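Local coordinates for protein (5-formylfuran-3-yl)methyl phosphate transaminase (Methanococcus jannaschii, PDB 2Z61) that catalyses the pyridoxal-phosphate-dependent transfer of an amino group from alanine to a furancarboxaldehyde phosphate, giving the precursor of the furan moiety of methanofuran, at residues N8-E13 / C125-I130; A105-I110 / R131-K136. All blocks are in the same frame, centred on the assembly; numbering follows the deposited sequence.

Contact 1 (N8-E13 / C125-I130); sequences NFESFE and CYKNFI
Asn128 meets Phe9 and Glu10 in the largest share of this contact, in which the N-terminal arm of an aminotransferase of class I lies across helix 125-132. Its amide faces the backbone of Glu10 and makes two bonds with that one residue, both weak: Glu10 N gives a hydrogen to Asn128 OD1 at 3.2 Å, with an N-H...O angle of 130°, and Asn128 ND2 reaches Glu10 O at 3.3 Å. The same side chain packs on Phe9. Asn128 CB sits over one face of the Phe9 ring, displaced toward the rim and 3.8 Å from Phe9 CZ, in a CH-pi contact, while the amide plane stacks on the ring with only 11° between them. An alanine in place of Phe9 would probably take away the ring face on which Asn128 CB rests, opening a gap beside it and leaving the amide with less to hold its plane.

Beside this pair, Glu10 and Lys127 cross at about a right angle. Their charged ends do not meet; Glu10 OE1 rests instead on Lys127 CE at 3.5 Å. The lysine chain stays extended as far as CE, then chi4 (-67°) turns NZ aside, and NZ bonds to the carbonyl oxygen of Pro124. Glu10 OE2 forms a long, weak ion pair with Arg131.

Farther along the arm, Cys125 SG lies in the plane of the poorly ordered Phe12 ring and meets its edge 3.7 Å from Phe12 CE2, a sulfur-aromatic contact; Phe12 also packs on Pro124.

The second subunit packs against the contact. Its Lys246 binds Phe9 O, and its Asn250 accepts through OD1 a hydrogen bond from Asn128 ND2, which thus has a partner on each chain.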
ATOM      1  N   ASN A   8      -2.856   6.768  19.801  1.00 57.87           N
ATOM      2  CA  ASN A   8      -1.464   6.700  20.232  1.00 59.77           C
ATOM      3  C   ASN A   8      -0.505   7.077  19.106  1.00 60.11           C
ATOM      4  O   ASN A   8       0.677   7.308  19.342  1.00 60.43           O
ATOM      5  CB  ASN A   8      -1.132   5.292  20.733  1.00 62.04           C
ATOM      6  CG  ASN A   8      -1.963   4.890  21.940  1.00 65.05           C
ATOM      7  OD1 ASN A   8      -1.925   5.548  22.983  1.00 66.03           O
ATOM      8  ND2 ASN A   8      -2.715   3.800  21.807  1.00 65.82           N
ATOM      9  N   PHE A   9      -1.027   7.135  17.885  1.00 60.68           N
ATOM     10  CA  PHE A   9      -0.234   7.469  16.700  1.00 61.47           C
ATOM     11  C   PHE A   9       0.327   8.891  16.776  1.00 63.74           C
ATOM     12  O   PHE A   9      -0.379   9.856  16.479  1.00 63.96           O
ATOM     13  CB  PHE A   9      -1.108   7.350  15.450  1.00 58.13           C
ATOM     14  CG  PHE A   9      -0.514   6.502  14.371  1.00 55.55           C
ATOM     15  CD1 PHE A   9      -0.534   5.119  14.469  1.00 55.88           C
ATOM     16  CD2 PHE A   9       0.059   7.086  13.248  1.00 54.95           C
ATOM     17  CE1 PHE A   9       0.005   4.327  13.462  1.00 55.18           C
ATOM     18  CE2 PHE A   9       0.599   6.304  12.238  1.00 54.44           C
ATOM     19  CZ  PHE A   9       0.573   4.921  12.346  1.00 54.96           C
ATOM     20  N   GLU A  10       1.594   9.017  17.155  1.00 66.86           N
ATOM     21  CA  GLU A  10       2.231  10.328  17.270  1.00 70.80           C
ATOM     22  C   GLU A  10       2.408  11.005  15.912  1.00 73.59           C
ATOM     23  O   GLU A  10       2.501  10.338  14.883  1.00 73.50           O
ATOM     24  CB  GLU A  10       3.591  10.191  17.964  1.00 71.59           C
ATOM     25  CG  GLU A  10       3.501   9.659  19.390  1.00 74.12           C
ATOM     26  CD  GLU A  10       4.862   9.442  20.029  1.00 74.98           C
ATOM     27  OE1 GLU A  10       5.633  10.419  20.144  1.00 75.46           O
ATOM     28  OE2 GLU A  10       5.160   8.290  20.418  1.00 75.36           O
ATOM     29  N   SER A  11       2.452  12.334  15.917  1.00 76.38           N
ATOM     30  CA  SER A  11       2.617  13.103  14.688  1.00 79.26           C
ATOM     31  C   SER A  11       4.060  13.562  14.509  1.00 80.94           C
ATOM     32  O   SER A  11       4.805  13.686  15.480  1.00 81.93           O
ATOM     33  CB  SER A  11       1.698  14.326  14.704  1.00 79.80           C
ATOM     34  OG  SER A  11       0.335  13.940  14.688  1.00 80.59           O
ATOM     35  N   PHE A  12       4.448  13.809  13.261  1.00 83.50           N
ATOM     36  CA  PHE A  12       5.799  14.265  12.952  1.00 86.35           C
ATOM     37  C   PHE A  12       5.912  15.730  13.366  1.00 88.12           C
ATOM     38  O   PHE A  12       5.040  16.536  13.042  1.00 88.50           O
ATOM     39  CB  PHE A  12       6.080  14.139  11.451  1.00 87.27           C
ATOM     40  CG  PHE A  12       5.721  12.797  10.866  1.00 88.64           C
ATOM     41  CD1 PHE A  12       4.391  12.457  10.627  1.00 88.73           C
ATOM     42  CD2 PHE A  12       6.712  11.882  10.531  1.00 89.11           C
ATOM     43  CE1 PHE A  12       4.058  11.226  10.064  1.00 89.43           C
ATOM     44  CE2 PHE A  12       6.390  10.649   9.967  1.00 89.65           C
ATOM     45  CZ  PHE A  12       5.060  10.322   9.734  1.00 89.66           C
ATOM     46  N   GLU A  13       6.990  16.067  14.075  1.00 89.85           N
ATOM     47  CA  GLU A  13       7.238  17.438  14.538  1.00 92.13           C
ATOM     48  C   GLU A  13       7.743  18.346  13.422  1.00 92.38           C
ATOM     49  O   GLU A  13       8.513  19.274  13.683  1.00 92.93           O
ATOM     50  CB  GLU A  13       8.287  17.462  15.663  1.00 93.82           C
ATOM     51  CG  GLU A  13       7.749  17.325  17.085  1.00 96.67           C
ATOM     52  CD  GLU A  13       7.443  15.891  17.473  1.00 98.33           C
ATOM     53  OE1 GLU A  13       8.365  15.046  17.383  1.00100.22           O
ATOM     54  OE2 GLU A  13       6.289  15.610  17.874  1.00 98.52           O
ATOM     55  N   CYS A 125       8.758   6.830  11.798  1.00 27.70           N
ATOM     56  CA  CYS A 125       7.673   5.883  11.563  1.00 26.96           C
ATOM     57  C   CYS A 125       7.826   4.551  12.291  1.00 28.01           C
ATOM     58  O   CYS A 125       6.831   3.866  12.542  1.00 24.04           O
ATOM     59  CB  CYS A 125       7.503   5.628  10.061  1.00 31.56           C
ATOM     60  SG  CYS A 125       7.184   7.133   9.093  1.00 32.29           S
ATOM     61  N   TYR A 126       9.058   4.181  12.632  1.00 25.87           N
ATOM     62  CA  TYR A 126       9.295   2.917  13.334  1.00 25.41           C
ATOM     63  C   TYR A 126       8.423   2.792  14.586  1.00 24.17           C
ATOM     64  O   TYR A 126       7.654   1.838  14.719  1.00 23.90           O
ATOM     65  CB  TYR A 126      10.779   2.782  13.729  1.00 24.74           C
ATOM     66  CG  TYR A 126      11.758   2.611  12.572  1.00 25.56           C
ATOM     67  CD1 TYR A 126      13.127   2.818  12.766  1.00 26.46           C
ATOM     68  CD2 TYR A 126      11.327   2.240  11.294  1.00 23.57           C
ATOM     69  CE1 TYR A 126      14.039   2.664  11.723  1.00 28.68           C
ATOM     70  CE2 TYR A 126      12.236   2.084  10.238  1.00 26.76           C
ATOM     71  CZ  TYR A 126      13.590   2.299  10.462  1.00 28.64           C
ATOM     72  OH  TYR A 126      14.497   2.158   9.432  1.00 26.24           O
ATOM     73  N   LYS A 127       8.545   3.745  15.507  1.00 23.89           N
ATOM     74  CA  LYS A 127       7.756   3.690  16.739  1.00 26.77           C
ATOM     75  C   LYS A 127       6.245   3.593  16.489  1.00 24.75           C
ATOM     76  O   LYS A 127       5.539   2.907  17.220  1.00 23.45           O
ATOM     77  CB  LYS A 127       8.062   4.898  17.637  1.00 28.08           C
ATOM     78  CG  LYS A 127       7.533   6.232  17.137  1.00 33.80           C
ATOM     79  CD  LYS A 127       7.887   7.356  18.105  1.00 39.14           C
ATOM     80  CE  LYS A 127       7.402   8.716  17.613  1.00 40.46           C
ATOM     81  NZ  LYS A 127       8.114   9.176  16.391  1.00 45.64           N
ATOM     82  N   ASN A 128       5.745   4.259  15.457  1.00 25.35           N
ATOM     83  CA  ASN A 128       4.313   4.184  15.186  1.00 26.48           C
ATOM     84  C   ASN A 128       3.873   2.795  14.732  1.00 27.58           C
ATOM     85  O   ASN A 128       2.827   2.293  15.162  1.00 26.44           O
ATOM     86  CB  ASN A 128       3.902   5.251  14.168  1.00 26.80           C
ATOM     87  CG  ASN A 128       3.858   6.640  14.783  1.00 32.91           C
ATOM     88  OD1 ASN A 128       3.472   6.793  15.944  1.00 35.12           O
ATOM     89  ND2 ASN A 128       4.239   7.656  14.012  1.00 31.10           N
ATOM     90  N   PHE A 129       4.674   2.164  13.875  1.00 26.07           N
ATOM     91  CA  PHE A 129       4.361   0.819  13.408  1.00 27.63           C
ATOM     92  C   PHE A 129       4.353  -0.138  14.601  1.00 26.92           C
ATOM     93  O   PHE A 129       3.481  -0.996  14.716  1.00 23.66           O
ATOM     94  CB  PHE A 129       5.419   0.314  12.414  1.00 30.62           C
ATOM     95  CG  PHE A 129       5.387   0.984  11.065  1.00 36.77           C
ATOM     96  CD1 PHE A 129       4.515   2.034  10.798  1.00 37.39           C
ATOM     97  CD2 PHE A 129       6.226   0.536  10.047  1.00 39.82           C
ATOM     98  CE1 PHE A 129       4.481   2.623   9.538  1.00 37.94           C
ATOM     99  CE2 PHE A 129       6.196   1.117   8.784  1.00 39.89           C
ATOM    100  CZ  PHE A 129       5.320   2.165   8.529  1.00 39.52           C
ATOM    101  N   ILE A 130       5.339   0.021  15.482  1.00 26.31           N
ATOM    102  CA  ILE A 130       5.479  -0.853  16.646  1.00 27.33           C
ATOM    103  C   ILE A 130       4.301  -0.748  17.615  1.00 28.77           C
ATOM    104  O   ILE A 130       3.723  -1.768  17.996  1.00 28.74           O
ATOM    105  CB  ILE A 130       6.833  -0.577  17.372  1.00 27.92           C
ATOM    106  CG1 ILE A 130       7.983  -1.080  16.490  1.00 26.76           C
ATOM    107  CG2 ILE A 130       6.866  -1.281  18.741  1.00 25.97           C
ATOM    108  CD1 ILE A 130       9.349  -0.439  16.782  1.00 26.34           C
TER

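Contact 2 (A105-I110 / R131-K136)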
ATOM      1  N   ALA A 105       6.545  -6.808   7.527  1.00 25.64           N
ATOM      2  CA  ALA A 105       7.587  -7.563   8.229  1.00 25.93           C
ATOM      3  C   ALA A 105       7.284  -7.620   9.722  1.00 25.73           C
ATOM      4  O   ALA A 105       7.255  -8.702  10.315  1.00 26.84           O
ATOM      5  CB  ALA A 105       8.957  -6.919   7.991  1.00 23.18           C
ATOM      6  N   LEU A 106       7.060  -6.451  10.320  1.00 24.98           N
ATOM      7  CA  LEU A 106       6.738  -6.363  11.746  1.00 25.50           C
ATOM      8  C   LEU A 106       5.467  -7.157  12.074  1.00 27.19           C
ATOM      9  O   LEU A 106       5.420  -7.876  13.078  1.00 27.18           O
ATOM     10  CB  LEU A 106       6.564  -4.893  12.162  1.00 23.18           C
ATOM     11  CG  LEU A 106       7.834  -4.042  12.320  1.00 29.58           C
ATOM     12  CD1 LEU A 106       7.470  -2.568  12.443  1.00 27.76           C
ATOM     13  CD2 LEU A 106       8.625  -4.498  13.549  1.00 29.29           C
ATOM     14  N   SER A 107       4.448  -7.048  11.219  1.00 26.20           N
ATOM     15  CA  SER A 107       3.184  -7.757  11.445  1.00 26.70           C
ATOM     16  C   SER A 107       3.320  -9.266  11.560  1.00 29.01           C
ATOM     17  O   SER A 107       2.647  -9.898  12.376  1.00 32.48           O
ATOM     18  CB  SER A 107       2.184  -7.465  10.317  1.00 26.54           C
ATOM     19  OG  SER A 107       1.848  -6.091  10.250  1.00 26.74           O
ATOM     20  N   SER A 108       4.190  -9.844  10.740  1.00 28.58           N
ATOM     21  CA  SER A 108       4.366 -11.287  10.716  1.00 29.94           C
ATOM     22  C   SER A 108       5.082 -11.918  11.904  1.00 30.38           C
ATOM     23  O   SER A 108       5.021 -13.133  12.070  1.00 30.26           O
ATOM     24  CB  SER A 108       5.090 -11.692   9.428  1.00 32.69           C
ATOM     25  OG  SER A 108       6.406 -11.164   9.392  1.00 37.39           O
ATOM     26  N   ILE A 109       5.743 -11.115  12.736  1.00 28.89           N
ATOM     27  CA  ILE A 109       6.478 -11.679  13.867  1.00 30.07           C
ATOM     28  C   ILE A 109       6.250 -11.021  15.228  1.00 32.56           C
ATOM     29  O   ILE A 109       6.761 -11.501  16.235  1.00 33.97           O
ATOM     30  CB  ILE A 109       8.011 -11.663  13.584  1.00 28.73           C
ATOM     31  CG1 ILE A 109       8.558 -10.234  13.707  1.00 24.90           C
ATOM     32  CG2 ILE A 109       8.293 -12.187  12.181  1.00 28.12           C
ATOM     33  CD1 ILE A 109      10.017 -10.094  13.283  1.00 26.46           C
ATOM     34  N   ILE A 110       5.487  -9.934  15.273  1.00 34.78           N
ATOM     35  CA  ILE A 110       5.258  -9.246  16.542  1.00 38.95           C
ATOM     36  C   ILE A 110       3.892  -9.441  17.203  1.00 40.38           C
ATOM     37  O   ILE A 110       2.856  -9.137  16.613  1.00 41.00           O
ATOM     38  CB  ILE A 110       5.509  -7.733  16.381  1.00 40.70           C
ATOM     39  CG1 ILE A 110       7.006  -7.491  16.185  1.00 41.34           C
ATOM     40  CG2 ILE A 110       4.994  -6.978  17.598  1.00 39.56           C
ATOM     41  CD1 ILE A 110       7.380  -6.046  15.999  1.00 46.53           C
ATOM     42  N   ARG A 131       3.935   0.469  18.003  1.00 30.23           N
ATOM     43  CA  ARG A 131       2.801   0.647  18.906  1.00 33.43           C
ATOM     44  C   ARG A 131       1.529   0.104  18.261  1.00 32.30           C
ATOM     45  O   ARG A 131       0.786  -0.669  18.874  1.00 31.54           O
ATOM     46  CB  ARG A 131       2.600   2.126  19.240  1.00 37.46           C
ATOM     47  CG  ARG A 131       3.641   2.699  20.173  1.00 44.35           C
ATOM     48  CD  ARG A 131       3.421   4.188  20.386  1.00 49.10           C
ATOM     49  NE  ARG A 131       4.373   4.743  21.343  1.00 54.77           N
ATOM     50  CZ  ARG A 131       4.672   4.178  22.509  1.00 56.94           C
ATOM     51  NH1 ARG A 131       4.091   3.038  22.865  1.00 58.45           N
ATOM     52  NH2 ARG A 131       5.550   4.752  23.320  1.00 57.71           N
ATOM     53  N   PHE A 132       1.283   0.511  17.017  1.00 29.70           N
ATOM     54  CA  PHE A 132       0.098   0.074  16.288  1.00 28.34           C
ATOM     55  C   PHE A 132      -0.147  -1.424  16.438  1.00 29.78           C
ATOM     56  O   PHE A 132      -1.295  -1.862  16.542  1.00 30.51           O
ATOM     57  CB  PHE A 132       0.231   0.416  14.801  1.00 27.31           C
ATOM     58  CG  PHE A 132      -0.990   0.076  13.985  1.00 25.25           C
ATOM     59  CD1 PHE A 132      -2.001   1.014  13.794  1.00 27.47           C
ATOM     60  CD2 PHE A 132      -1.125  -1.181  13.398  1.00 24.48           C
ATOM     61  CE1 PHE A 132      -3.136   0.711  13.023  1.00 27.18           C
ATOM     62  CE2 PHE A 132      -2.255  -1.499  12.625  1.00 28.31           C
ATOM     63  CZ  PHE A 132      -3.261  -0.546  12.437  1.00 26.57           C
ATOM     64  N   LEU A 133       0.932  -2.205  16.444  1.00 31.12           N
ATOM     65  CA  LEU A 133       0.825  -3.659  16.573  1.00 31.47           C
ATOM     66  C   LEU A 133       0.817  -4.146  18.023  1.00 33.12           C
ATOM     67  O   LEU A 133       0.973  -5.340  18.282  1.00 35.08           O
ATOM     68  CB  LEU A 133       1.961  -4.334  15.799  1.00 33.72           C
ATOM     69  CG  LEU A 133       1.942  -4.137  14.279  1.00 34.45           C
ATOM     70  CD1 LEU A 133       3.236  -4.663  13.666  1.00 36.15           C
ATOM     71  CD2 LEU A 133       0.744  -4.862  13.687  1.00 36.64           C
ATOM     72  N   GLY A 134       0.643  -3.221  18.962  1.00 32.56           N
ATOM     73  CA  GLY A 134       0.598  -3.593  20.367  1.00 34.91           C
ATOM     74  C   GLY A 134       1.920  -3.922  21.044  1.00 34.65           C
ATOM     75  O   GLY A 134       1.934  -4.437  22.166  1.00 34.37           O
ATOM     76  N   ALA A 135       3.033  -3.630  20.378  1.00 33.28           N
ATOM     77  CA  ALA A 135       4.346  -3.901  20.947  1.00 30.13           C
ATOM     78  C   ALA A 135       4.914  -2.617  21.541  1.00 32.40           C
ATOM     79  O   ALA A 135       4.370  -1.536  21.325  1.00 30.08           O
ATOM     80  CB  ALA A 135       5.281  -4.449  19.870  1.00 31.37           C
ATOM     81  N   LYS A 136       6.011  -2.730  22.286  1.00 32.63           N
ATOM     82  CA  LYS A 136       6.620  -1.551  22.897  1.00 36.04           C
ATOM     83  C   LYS A 136       7.967  -1.170  22.286  1.00 35.82           C
ATOM     84  O   LYS A 136       8.906  -1.956  22.292  1.00 38.08           O
ATOM     85  CB  LYS A 136       6.807  -1.767  24.400  1.00 40.05           C
ATOM     86  CG  LYS A 136       7.504  -0.598  25.079  1.00 46.25           C
ATOM     87  CD  LYS A 136       7.731  -0.822  26.567  1.00 50.21           C
ATOM     88  CE  LYS A 136       8.374   0.411  27.197  1.00 54.10           C
ATOM     89  NZ  LYS A 136       8.710   0.220  28.637  1.00 55.69           N
TER
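Leu133 and Ala135 face Ser107 and Ile110 with the CA atoms of each pair, Ser107 with Leu133 and Ile110 with Ala135, 7.0 Å apart, where the C-terminal part of helix 98-109 and the residue that follows it, Ile110, pass the end of helix 125-132. No hydrogen bond joins the two segments, and the contact is buried and mainly apolar.

Leu133, the first residue to depart from helical geometry, reaches across with both methyl groups. CG is anti to the carbonyl carbon (chi1 -65°); from it the two methyls diverge, Leu133 CD1 to lie 3.7 Å from Leu106 CB and touch the backbone at Ser107 N, and CD2 to rest against Ser107 OG at 3.8 Å. That hydroxyl meets the leucine only by packing, since its hydrogen bond is to the carbonyl oxygen of Phe103, one turn earlier in its own helix.

Ile110 makes the other half of the contact through its gamma methyl, which is anti to the backbone N. Ile110 CG2 presses on Ala135 CB at 3.4 Å, a tight approach for two carbons, and lies more loosely beside Leu133 CB at 4.4 Å. Leu106 also packs on Ile187, and Ala135 on Ile130. From the second subunit, Phe132 covers Leu133, and Arg5 bonds to Leu133 O.

The turn that presents these side chains is a helix C-cap. Gly134, at a phi of 76° that favours glycine, is the C-prime residue of a Schellman motif: Gly134 N bonds to Arg131 O and Ala135 N to Ile130 O. The motif ends helix 125-132 and leads the chain into strand 136-140, an outermost strand, within this chain, of the mixed seven-stranded sheet of this aminotransferase fold.

In the fold
From the N terminus, the chain runs through helix 4-8 into the arm 8-13, which contact 1 later fixes to helix 125-132, closing a loop of 111 residues. Within that loop comes helix 98-109, whose C-terminal part, with Ile110 after it, starts contact 2. Strand 115-119 follows, then helix 125-132, whose body completes contact 1 before its end and the turn after it complete contact 2, closing 20 residues. The segments alternate, so the two contacts cross. They meet where Phe129 CB packs on Leu106 CD1, 3.5 Å apart. Helix 125-132 thus joins the arm to helix 98-109 and the sheet edge, and both contacts border the second subunit.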